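Local coordinates for protein methylmalonyl-CoA carboxyltransferase 12S subunit (Propionibacterium freudenreichii, PDB 1ON3) that transfers the carboxyl group of methylmalonyl-CoA to the biotin of the 1.3S subunit, forming propanoyl-CoA, as the hexameric core of the transcarboxylase complex, at residues E[176-180]-E[181-185]; E[248-251]-E[252-255]; E[463-466]-E[467-471]; E[495-498]-E[499-503]. All coordinates share one frame; numbering follows the deposited sequence.

Contact 1: residues E[176-180]-E[181-185]; sequences GPCAG and GASYS. With MCA (methylmalonyl-coenzyme A), chain T.
Gly180 carries the chain from strand 177-179 into the 3-10 turn 181-183 at a phi of 97°, where a CB would jam against Ala179 O and also run into OS5 of methylmalonyl-coenzyme A. The turn then folds back onto Gly180. Ser183 OG donates to Gly180 O at 3.0 Å, lying in the carbonyl plane, and Ser183 N also hydrogen-bonds to that oxygen, though its modelled place is less certain. Ser183 holds OG beside its own backbone N (chi1 -60°), which turns the hydroxyl back to the Gly180 carbonyl. Alongside, Cys178 SG sits 3.6 Å from Ser183 OG and 4.1 Å from Ala182 CB. With Ser183 cut back to an alanine, Gly180 O would probably lose its hydroxyl donor, leaving a small gap beside Cys178 SG.

The bend points one amide straight at the substrate and a second at a bridging water. Gly181 N donates almost straight (177°) to OS5 of the methylmalonyl carboxylate, 2.7 Å away. The water accepts from Ala182 N at 2.8 Å and donates both to Ala179 O and to the thioester oxygen OS1, so that oxygen is tied to the bend through one water. A strand-to-helix step beside the thioester is consistent with the crotonase-like fold. Around it, strand 199-201 pairs with strand 177-179 and lays Met200 on Cys178 and Ser183, while helix 147-164 brings Tyr154 against Ala182.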
loop_
_atom_site.group_PDB
_atom_site.type_symbol
_atom_site.label_atom_id
_atom_site.label_comp_id
_atom_site.label_asym_id
_atom_site.label_seq_id
_atom_site.Cartn_x
_atom_site.Cartn_y
_atom_site.Cartn_z
ATOM N N GLY E 176 31.584 14.920 -28.707
ATOM C CA GLY E 176 32.773 15.742 -28.612
ATOM C C GLY E 176 33.567 15.185 -27.454
ATOM O O GLY E 176 33.421 13.998 -27.116
ATOM N N PRO E 177 34.425 15.997 -26.816
ATOM C CA PRO E 177 35.193 15.472 -25.689
ATOM C C PRO E 177 34.277 15.225 -24.496
ATOM O O PRO E 177 33.180 15.782 -24.406
ATOM C CB PRO E 177 36.181 16.600 -25.377
ATOM C CG PRO E 177 36.338 17.298 -26.674
ATOM C CD PRO E 177 34.933 17.316 -27.224
ATOM N N CYS E 178 34.759 14.386 -23.593
ATOM C CA CYS E 178 34.096 14.045 -22.338
ATOM C C CYS E 178 35.304 13.675 -21.495
ATOM O O CYS E 178 35.586 12.500 -21.233
ATOM C CB CYS E 178 33.160 12.846 -22.499
ATOM S SG CYS E 178 32.074 12.627 -21.040
ATOM N N ALA E 179 36.032 14.708 -21.086
ATOM C CA ALA E 179 37.266 14.538 -20.326
ATOM C C ALA E 179 37.131 14.443 -18.818
ATOM O O ALA E 179 36.768 15.423 -18.152
ATOM C CB ALA E 179 38.232 15.664 -20.683
ATOM N N GLY E 180 37.444 13.268 -18.283
ATOM C CA GLY E 180 37.391 13.072 -16.851
ATOM C C GLY E 180 36.143 12.440 -16.261
ATOM O O GLY E 180 35.385 11.743 -16.937
ATOM N N GLY E 181 35.946 12.694 -14.972
ATOM C CA GLY E 181 34.805 12.159 -14.251
ATOM C C GLY E 181 33.459 12.452 -14.880
ATOM O O GLY E 181 32.487 11.774 -14.568
ATOM N N ALA E 182 33.388 13.459 -15.746
ATOM C CA ALA E 182 32.134 13.781 -16.431
ATOM C C ALA E 182 31.584 12.491 -17.054
ATOM O O ALA E 182 30.371 12.297 -17.154
ATOM C CB ALA E 182 32.385 14.808 -17.524
ATOM N N SER E 183 32.500 11.617 -17.468
ATOM C CA SER E 183 32.165 10.337 -18.094
ATOM C C SER E 183 31.247 9.428 -17.267
ATOM O O SER E 183 30.558 8.580 -17.823
ATOM C CB SER E 183 33.453 9.572 -18.429
ATOM O OG SER E 183 34.268 10.316 -19.324
ATOM N N TYR E 184 31.228 9.593 -15.950
ATOM C CA TYR E 184 30.372 8.745 -15.125
ATOM C C TYR E 184 28.872 9.001 -15.330
ATOM O O TYR E 184 28.057 8.111 -15.101
ATOM C CB TYR E 184 30.759 8.883 -13.651
ATOM C CG TYR E 184 32.105 8.263 -13.328
ATOM C CD1 TYR E 184 33.112 9.010 -12.706
ATOM C CD2 TYR E 184 32.378 6.927 -13.653
ATOM C CE1 TYR E 184 34.365 8.439 -12.420
ATOM C CE2 TYR E 184 33.612 6.351 -13.374
ATOM C CZ TYR E 184 34.610 7.118 -12.755
ATOM O OH TYR E 184 35.854 6.558 -12.489
ATOM N N SER E 185 28.503 10.204 -15.772
ATOM C CA SER E 185 27.087 10.495 -16.016
ATOM C C SER E 185 26.617 9.581 -17.174
ATOM O O SER E 185 25.602 8.887 -17.057
ATOM C CB SER E 185 26.889 11.983 -16.339
ATOM O OG SER E 185 25.511 12.287 -16.520
HETATM C C8 MCA T . 38.385 22.970 -21.623
HETATM N N9 MCA T . 38.353 24.338 -21.333
HETATM C C4 MCA T . 38.107 24.394 -19.971
HETATM C C5 MCA T . 38.007 23.047 -19.549
HETATM N N7 MCA T . 38.187 22.172 -20.605
HETATM N N3 MCA T . 37.976 25.523 -19.161
HETATM C C2 MCA T . 37.732 25.197 -17.844
HETATM N N1 MCA T . 37.613 23.931 -17.321
HETATM C C6 MCA T . 37.744 22.819 -18.151
HETATM N N6 MCA T . 37.617 21.608 -17.600
HETATM C "C1'" MCA T . 38.507 25.440 -22.116
HETATM C "C2'" MCA T . 39.964 25.526 -22.581
HETATM O "O2'" MCA T . 40.764 26.176 -21.633
HETATM C "C3'" MCA T . 39.812 26.218 -23.913
HETATM O "O3'" MCA T . 39.834 27.621 -23.720
HETATM C "C4'" MCA T . 38.467 25.736 -24.489
HETATM O "O4'" MCA T . 37.713 25.298 -23.295
HETATM C "C5'" MCA T . 38.479 24.482 -25.452
HETATM O "O5'" MCA T . 39.620 24.103 -25.539
HETATM P P1 MCA T . 40.741 23.720 -26.262
HETATM O O11 MCA T . 41.842 23.429 -25.503
HETATM O O12 MCA T . 40.746 24.842 -26.988
HETATM O O6 MCA T . 40.560 22.331 -27.111
HETATM P P2 MCA T . 40.539 21.142 -27.710
HETATM O O21 MCA T . 41.840 21.425 -28.097
HETATM O O22 MCA T . 39.464 20.762 -28.535
HETATM O O7 MCA T . 40.671 20.114 -26.487
HETATM C CPB MCA T . 39.889 20.030 -25.579
HETATM C CPA MCA T . 39.978 19.123 -24.365
HETATM C CP7 MCA T . 40.929 20.046 -23.569
HETATM C CP9 MCA T . 40.404 17.676 -24.711
HETATM C CP8 MCA T . 38.564 19.054 -23.735
HETATM O OP3 MCA T . 40.471 21.180 -23.353
HETATM C CP6 MCA T . 41.382 19.700 -22.270
HETATM O OP2 MCA T . 41.962 18.563 -22.123
HETATM N NP2 MCA T . 41.147 20.618 -21.136
HETATM C CP5 MCA T . 40.986 19.960 -19.883
HETATM C CP4 MCA T . 40.534 18.762 -19.246
HETATM C CP3 MCA T . 40.384 18.549 -17.817
HETATM O OP1 MCA T . 41.577 18.880 -17.261
HETATM N NP1 MCA T . 39.329 18.080 -16.909
HETATM C CP2 MCA T . 39.768 18.095 -15.541
HETATM C CP1 MCA T . 38.590 17.782 -14.721
HETATM P P3 MCA T . 39.884 29.028 -24.575
HETATM O O31 MCA T . 41.274 28.665 -25.002
HETATM O O32 MCA T . 39.866 30.160 -23.589
HETATM O O33 MCA T . 38.988 29.208 -25.774
HETATM S S MCA T . 38.798 17.733 -13.204
HETATM C CS1 MCA T . 37.209 17.352 -13.284
HETATM O OS1 MCA T . 36.368 17.219 -14.218
HETATM C CS2 MCA T . 36.988 16.184 -12.538
HETATM C CS3 MCA T . 36.129 16.265 -11.534
HETATM C CS4 MCA T . 37.419 14.689 -12.609
HETATM O OS4 MCA T . 37.451 13.972 -11.607
HETATM O OS5 MCA T . 37.726 14.294 -13.726
HETATM O O HOH W 1 35.279 15.567 -16.002
#

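Contact 2: residues E[248-251]-E[252-255]; sequences AKKL and LSFL
Ser253 OG turns back on the last turn of helix 241-253 and donates to Lys250 O at a short 2.5 Å, tilted only slightly from the carbonyl plane. The hydroxyl stands between the backbone N and the carbonyl carbon (chi1 75°), which swings it over the preceding turn. It has more partners: a water donates to it and accepts from Lys250 NZ, 2.9 Å from that water, and Arg322 NH2 is also bonded to OG. Lys250 NZ gains its charge partner from Asp304, and Lys249 NZ finishes on Asn52 O.

Towards Leu255 the backbone bonds shorten their reach. Leu252 N and Ser253 N still reach four residues back, to Ala248 O and Lys249 O, and Ser253 N adds a weak bond to Lys250 O. Phe254 N reaches back three, to Leu251 O at 3.1 Å. Leu251 O also meets the edge of the Phe254 ring, in its plane, and lies 3.4 Å from Leu255 CG. Leu252 O takes Leu255 N at 2.9 Å and Arg95 NH1 besides. The Lys250 side chain crosses that of Phe254 obliquely, its CE 3.8 Å from Phe254 CE1, and Arg322 makes a cation-pi contact with that same ring. This part of the chain is wedged between two sheets: Leu306 of strand 305-308 packs on Lys250, Leu251 and Phe254, while Ile193 and Phe191 of strand 191-195 meet Ala248 and Leu251.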
loop_
_atom_site.group_PDB
_atom_site.type_symbol
_atom_site.label_atom_id
_atom_site.label_comp_id
_atom_site.label_asym_id
_atom_site.label_seq_id
_atom_site.Cartn_x
_atom_site.Cartn_y
_atom_site.Cartn_z
ATOM N N ALA E 248 19.612 7.559 -32.096
ATOM C CA ALA E 248 18.857 7.926 -30.897
ATOM C C ALA E 248 17.351 7.764 -31.102
ATOM O O ALA E 248 16.652 7.302 -30.210
ATOM C CB ALA E 248 19.165 9.378 -30.483
ATOM N N LYS E 249 16.856 8.167 -32.269
ATOM C CA LYS E 249 15.424 8.061 -32.572
ATOM C C LYS E 249 15.014 6.602 -32.734
ATOM O O LYS E 249 13.969 6.195 -32.233
ATOM C CB LYS E 249 15.077 8.832 -33.858
ATOM C CG LYS E 249 15.342 10.329 -33.779
ATOM C CD LYS E 249 14.924 11.040 -35.074
ATOM C CE LYS E 249 15.274 12.517 -35.019
ATOM N NZ LYS E 249 14.928 13.261 -36.272
ATOM N N LYS E 250 15.831 5.824 -33.434
ATOM C CA LYS E 250 15.542 4.398 -33.637
ATOM C C LYS E 250 15.493 3.692 -32.273
ATOM O O LYS E 250 14.558 2.946 -31.968
ATOM C CB LYS E 250 16.627 3.766 -34.519
ATOM C CG LYS E 250 16.443 2.265 -34.773
ATOM C CD LYS E 250 15.270 2.005 -35.684
ATOM C CE LYS E 250 15.134 0.536 -35.998
ATOM N NZ LYS E 250 13.955 0.304 -36.849
ATOM N N LEU E 251 16.503 3.939 -31.444
ATOM C CA LEU E 251 16.557 3.345 -30.110
ATOM C C LEU E 251 15.338 3.761 -29.285
ATOM O O LEU E 251 14.673 2.931 -28.660
ATOM C CB LEU E 251 17.847 3.788 -29.394
ATOM C CG LEU E 251 17.948 3.515 -27.887
ATOM C CD1 LEU E 251 17.970 1.993 -27.632
ATOM C CD2 LEU E 251 19.229 4.167 -27.336
ATOM N N LEU E 252 15.037 5.052 -29.269
ATOM C CA LEU E 252 13.887 5.518 -28.502
ATOM C C LEU E 252 12.578 4.859 -28.939
ATOM O O LEU E 252 11.709 4.598 -28.101
ATOM C CB LEU E 252 13.748 7.039 -28.604
ATOM C CG LEU E 252 12.642 7.700 -27.773
ATOM C CD1 LEU E 252 12.870 7.484 -26.284
ATOM C CD2 LEU E 252 12.626 9.194 -28.089
ATOM N N SER E 253 12.443 4.571 -30.233
ATOM C CA SER E 253 11.214 3.967 -30.756
ATOM C C SER E 253 10.856 2.620 -30.133
ATOM O O SER E 253 9.693 2.223 -30.170
ATOM C CB SER E 253 11.282 3.825 -32.289
ATOM O OG SER E 253 12.131 2.762 -32.706
ATOM N N PHE E 254 11.839 1.915 -29.563
ATOM C CA PHE E 254 11.579 0.619 -28.927
ATOM C C PHE E 254 11.213 0.772 -27.455
ATOM O O PHE E 254 10.778 -0.188 -26.806
ATOM C CB PHE E 254 12.820 -0.297 -28.982
ATOM C CG PHE E 254 13.164 -0.795 -30.359
ATOM C CD1 PHE E 254 14.138 -0.152 -31.124
ATOM C CD2 PHE E 254 12.506 -1.901 -30.893
ATOM C CE1 PHE E 254 14.452 -0.599 -32.408
ATOM C CE2 PHE E 254 12.805 -2.363 -32.164
ATOM C CZ PHE E 254 13.790 -1.704 -32.935
ATOM N N LEU E 255 11.375 1.981 -26.928
ATOM C CA LEU E 255 11.148 2.212 -25.508
ATOM C C LEU E 255 9.883 2.927 -25.075
ATOM O O LEU E 255 9.352 3.783 -25.779
ATOM C CB LEU E 255 12.342 2.990 -24.915
ATOM C CG LEU E 255 13.738 2.565 -25.397
ATOM C CD1 LEU E 255 14.821 3.496 -24.810
ATOM C CD2 LEU E 255 13.989 1.121 -24.982
HETATM O O HOH W 2 11.873 1.438 -35.185
#

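Contact 3: residues E[463-466]-E[467-471]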
loop_
_atom_site.group_PDB
_atom_site.type_symbol
_atom_site.label_atom_id
_atom_site.label_comp_id
_atom_site.label_asym_id
_atom_site.label_seq_id
_atom_site.Cartn_x
_atom_site.Cartn_y
_atom_site.Cartn_z
ATOM N N ARG E 463 32.935 -47.846 -24.973
ATOM C CA ARG E 463 32.829 -46.395 -24.874
ATOM C C ARG E 463 31.784 -45.848 -25.845
ATOM O O ARG E 463 30.908 -45.084 -25.449
ATOM C CB ARG E 463 34.177 -45.719 -25.132
ATOM C CG ARG E 463 34.042 -44.206 -25.291
ATOM C CD ARG E 463 35.368 -43.490 -25.442
ATOM N NE ARG E 463 36.133 -43.457 -24.199
ATOM C CZ ARG E 463 36.980 -44.405 -23.813
ATOM N NH1 ARG E 463 37.180 -45.472 -24.577
ATOM N NH2 ARG E 463 37.625 -44.283 -22.658
ATOM N N ALA E 464 31.867 -46.241 -27.112
ATOM C CA ALA E 464 30.905 -45.768 -28.105
ATOM C C ALA E 464 29.486 -46.189 -27.714
ATOM O O ALA E 464 28.520 -45.459 -27.947
ATOM C CB ALA E 464 31.265 -46.324 -29.500
ATOM N N GLU E 465 29.371 -47.372 -27.122
ATOM C CA GLU E 465 28.085 -47.892 -26.668
ATOM C C GLU E 465 27.486 -47.016 -25.556
ATOM O O GLU E 465 26.310 -46.639 -25.604
ATOM C CB GLU E 465 28.252 -49.326 -26.148
ATOM C CG GLU E 465 27.135 -49.791 -25.216
ATOM C CD GLU E 465 25.772 -49.799 -25.891
ATOM O OE1 GLU E 465 24.753 -49.998 -25.188
ATOM O OE2 GLU E 465 25.723 -49.612 -27.128
ATOM N N LYS E 466 28.304 -46.705 -24.559
ATOM C CA LYS E 466 27.874 -45.886 -23.426
ATOM C C LYS E 466 27.604 -44.438 -23.808
ATOM O O LYS E 466 26.655 -43.823 -23.311
ATOM C CB LYS E 466 28.920 -45.949 -22.313
ATOM C CG LYS E 466 28.978 -47.313 -21.647
ATOM C CD LYS E 466 27.604 -47.667 -21.092
ATOM C CE LYS E 466 27.571 -49.050 -20.470
ATOM N NZ LYS E 466 26.246 -49.335 -19.838
ATOM N N ILE E 467 28.438 -43.895 -24.684
ATOM C CA ILE E 467 28.256 -42.528 -25.137
ATOM C C ILE E 467 26.911 -42.444 -25.852
ATOM O O ILE E 467 26.133 -41.513 -25.638
ATOM C CB ILE E 467 29.396 -42.114 -26.083
ATOM C CG1 ILE E 467 30.667 -41.884 -25.259
ATOM C CG2 ILE E 467 28.990 -40.880 -26.894
ATOM C CD1 ILE E 467 31.894 -41.592 -26.077
ATOM N N GLU E 468 26.642 -43.439 -26.689
ATOM C CA GLU E 468 25.393 -43.521 -27.439
ATOM C C GLU E 468 24.227 -43.588 -26.454
ATOM O O GLU E 468 23.229 -42.884 -26.610
ATOM C CB GLU E 468 25.423 -44.772 -28.326
ATOM C CG GLU E 468 24.230 -44.971 -29.250
ATOM C CD GLU E 468 24.016 -43.816 -30.219
ATOM O OE1 GLU E 468 24.999 -43.123 -30.569
ATOM O OE2 GLU E 468 22.858 -43.615 -30.643
ATOM N N GLU E 469 24.376 -44.437 -25.438
ATOM C CA GLU E 469 23.377 -44.624 -24.391
ATOM C C GLU E 469 23.061 -43.324 -23.661
ATOM O O GLU E 469 21.893 -42.977 -23.477
ATOM C CB GLU E 469 23.869 -45.636 -23.357
ATOM C CG GLU E 469 23.810 -47.090 -23.792
ATOM C CD GLU E 469 24.221 -48.036 -22.675
ATOM O OE1 GLU E 469 23.714 -47.876 -21.541
ATOM O OE2 GLU E 469 25.042 -48.940 -22.928
ATOM N N TYR E 470 24.110 -42.628 -23.239
ATOM C CA TYR E 470 23.974 -41.365 -22.514
ATOM C C TYR E 470 23.302 -40.314 -23.400
ATOM O O TYR E 470 22.357 -39.650 -22.985
ATOM C CB TYR E 470 25.352 -40.869 -22.073
ATOM C CG TYR E 470 25.314 -39.757 -21.037
ATOM C CD1 TYR E 470 25.167 -40.045 -19.672
ATOM C CD2 TYR E 470 25.420 -38.415 -21.420
ATOM C CE1 TYR E 470 25.129 -39.022 -18.710
ATOM C CE2 TYR E 470 25.380 -37.383 -20.471
ATOM C CZ TYR E 470 25.233 -37.693 -19.119
ATOM O OH TYR E 470 25.191 -36.677 -18.186
ATOM N N GLN E 471 23.803 -40.173 -24.623
ATOM C CA GLN E 471 23.265 -39.215 -25.578
ATOM C C GLN E 471 21.761 -39.390 -25.766
ATOM O O GLN E 471 20.986 -38.421 -25.701
ATOM C CB GLN E 471 23.975 -39.397 -26.923
ATOM C CG GLN E 471 23.482 -38.513 -28.065
ATOM C CD GLN E 471 23.853 -37.051 -27.883
ATOM O OE1 GLN E 471 24.913 -36.730 -27.343
ATOM N NE2 GLN E 471 22.991 -36.158 -28.356
#
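Glu469 lays its carboxylate along the end of Lys466, the two side chains side by side and pointing the same way one turn apart on helix 459-474. Lys466, bent at chi2 (-57°), brings its CD to 3.4 Å from Glu469 OE2; NZ then lies near both carboxylate oxygens in a loose salt bridge, 3.3 Å from Glu469 OE2 and 3.4 Å from Glu469 OE1, both bonds weak. From the other flank Glu465 reaches over, its carboxylate plane 55° from that of Glu469, and Glu465 OE1 comes within 2.5 Å of Glu469 OE2. If Glu469 gave way to an alanine, the Lys466 ammonium would probably be left without its salt-bridge partner on this helix, with a long, weak pairing to Glu452 remaining.

On another stripe of the helix the contact is aliphatic: Ile467 CD1 rests 3.5 Å from Arg463 CG, the two side chains running alongside, while Arg463 NE is hydrogen-bonded to Asn446 OD1. Tyr470 OH is bonded to Ile144 O of a second subunit, and Phe73 of that subunit packs on Glu469. Glu468 makes a salt bridge with Lys7 of a third subunit. Two carboxylate oxygens as close as those of Glu465 and Glu469 imply that one acid probably keeps a proton, with Lys466 likely easing what negative charge remains.

Contact 4: residues E[495-498]-E[499-503]; sequences TRRK and IASAL
Thr495 CG2 and Ile499 CD1 touch at 3.6 Å, their side chains running side by side one turn apart at the start of helix 495-505, an alpha helix in the C-terminal half of this crotonase-like carboxyltransferase. Ile499 sets CG1 beside its own backbone N (chi1 -67°), which lays the branch over the preceding turn, with CG1 3.3 Å from Thr495 O. On another flank, Arg497 O takes two donors from one residue: Ser501 N at 3.0 Å, and Ser501 OG at 2.9 Å from above the carbonyl plane. Ser501 was modelled in two conformers, so the hydroxyl bond is less certain than the amide one.

Further out, Thr495 OG1 is fixed by Pro492 O. Arg496 bonds Ile299 O through NH1 and Asp271 O through NE, and its NH2 makes a salt bridge with Asp301. Strands 402-407 and 316-323 receive the apolar side: Ile499 packs on Val405, Ala502 on Ile403, Ala500 on Val323. Ala502 also meets Arg89 of a third subunit. On the Arg497 flank, a water in the guanidinium plane accepts from Arg497 NH1 at 2.8 Å and donates to Ser501 OG in the conformer described, while Lys498 CD lies 4.0 Å above that plane, offset toward its rim.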
loop_
_atom_site.group_PDB
_atom_site.type_symbol
_atom_site.label_atom_id
_atom_site.label_comp_id
_atom_site.label_asym_id
_atom_site.label_seq_id
_atom_site.Cartn_x
_atom_site.Cartn_y
_atom_site.Cartn_z
ATOM N N THR E 495 9.092 -21.286 -35.672
ATOM C CA THR E 495 9.653 -20.468 -34.596
ATOM C C THR E 495 8.954 -19.123 -34.368
ATOM O O THR E 495 8.545 -18.815 -33.243
ATOM C CB THR E 495 11.152 -20.242 -34.825
ATOM O OG1 THR E 495 11.802 -21.517 -34.910
ATOM C CG2 THR E 495 11.772 -19.455 -33.650
ATOM N N ARG E 496 8.805 -18.325 -35.418
ATOM C CA ARG E 496 8.146 -17.027 -35.260
ATOM C C ARG E 496 6.758 -17.188 -34.649
ATOM O O ARG E 496 6.403 -16.484 -33.703
ATOM C CB ARG E 496 8.053 -16.303 -36.600
ATOM C CG ARG E 496 7.460 -14.888 -36.513
ATOM C CD ARG E 496 7.534 -14.199 -37.861
ATOM N NE ARG E 496 6.520 -13.159 -38.037
ATOM C CZ ARG E 496 6.569 -11.943 -37.502
ATOM N NH1 ARG E 496 7.598 -11.577 -36.735
ATOM N NH2 ARG E 496 5.582 -11.085 -37.747
ATOM N N ARG E 497 5.963 -18.117 -35.176
ATOM C CA ARG E 497 4.626 -18.329 -34.619
ATOM C C ARG E 497 4.668 -18.723 -33.143
ATOM O O ARG E 497 3.914 -18.185 -32.341
ATOM C CB ARG E 497 3.870 -19.412 -35.400
ATOM C CG ARG E 497 2.487 -19.709 -34.866
ATOM C CD ARG E 497 1.678 -20.507 -35.883
ATOM N NE ARG E 497 2.223 -21.840 -36.119
ATOM C CZ ARG E 497 2.029 -22.881 -35.313
ATOM N NH1 ARG E 497 1.304 -22.744 -34.218
ATOM N NH2 ARG E 497 2.562 -24.064 -35.607
ATOM N N LYS E 498 5.524 -19.672 -32.774
ATOM C CA LYS E 498 5.577 -20.072 -31.368
ATOM C C LYS E 498 5.959 -18.889 -30.452
ATOM O O LYS E 498 5.365 -18.704 -29.391
ATOM C CB LYS E 498 6.542 -21.246 -31.171
ATOM C CG LYS E 498 5.861 -22.634 -31.203
ATOM C CD LYS E 498 5.070 -22.838 -32.485
ATOM C CE LYS E 498 4.443 -24.234 -32.570
ATOM N NZ LYS E 498 3.483 -24.540 -31.453
ATOM N N ILE E 499 6.932 -18.085 -30.870
ATOM C CA ILE E 499 7.352 -16.923 -30.082
ATOM C C ILE E 499 6.216 -15.895 -30.008
ATOM O O ILE E 499 5.931 -15.327 -28.949
ATOM C CB ILE E 499 8.600 -16.250 -30.719
ATOM C CG1 ILE E 499 9.806 -17.187 -30.619
ATOM C CG2 ILE E 499 8.891 -14.913 -30.036
ATOM C CD1 ILE E 499 11.024 -16.692 -31.401
ATOM N N ALA E 500 5.555 -15.671 -31.137
ATOM C CA ALA E 500 4.469 -14.694 -31.191
ATOM C C ALA E 500 3.302 -15.054 -30.283
ATOM O O ALA E 500 2.773 -14.199 -29.580
ATOM C CB ALA E 500 3.979 -14.532 -32.629
ATOM N N SER E 501 2.899 -16.318 -30.287
ATOM C CA SER E 501 1.773 -16.733 -29.461
ATOM C C SER E 501 2.139 -16.690 -27.991
ATOM O O SER E 501 1.310 -16.358 -27.145
ATOM C CB SER E 501 1.347 -18.147 -29.850
ATOM O OG SER E 501 1.180 -18.235 -31.254
ATOM N N ALA E 502 3.381 -17.037 -27.683
ATOM C CA ALA E 502 3.822 -17.014 -26.298
ATOM C C ALA E 502 3.775 -15.569 -25.795
ATOM O O ALA E 502 3.269 -15.294 -24.707
ATOM C CB ALA E 502 5.233 -17.566 -26.190
ATOM N N LEU E 503 4.292 -14.649 -26.602
ATOM C CA LEU E 503 4.312 -13.239 -26.230
ATOM C C LEU E 503 2.900 -12.740 -26.009
ATOM O O LEU E 503 2.632 -12.003 -25.058
ATOM C CB LEU E 503 4.991 -12.412 -27.330
ATOM C CG LEU E 503 6.502 -12.620 -27.501
ATOM C CD1 LEU E 503 6.986 -11.981 -28.806
ATOM C CD2 LEU E 503 7.228 -11.997 -26.302
HETATM O O HOH W 3 0.295 -20.834 -32.386
#

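How the contacts relate
Contact 1 handles the acyl end of methylmalonyl-coenzyme A directly, whereas in contact 3 the Tyr470 side chain lies about 8 Å from a bound methylmalonyl-coenzyme A. They sit on opposite sides of the chain's centre, centres about 58 Å apart, yet both touch the same second subunit. That fits sites built across a subunit interface: the ligand at contact 1 also bonds Gly413 N of the second subunit, and Tyr470 hydrogen-bonds to Ile144 of the second subunit, a residue of the corresponding pocket in that chain. Contacts 2 and 4 are helix segments whose centres lie about 23 Å apart; contact 2 is equally far from contact 1, and none of the four touches another.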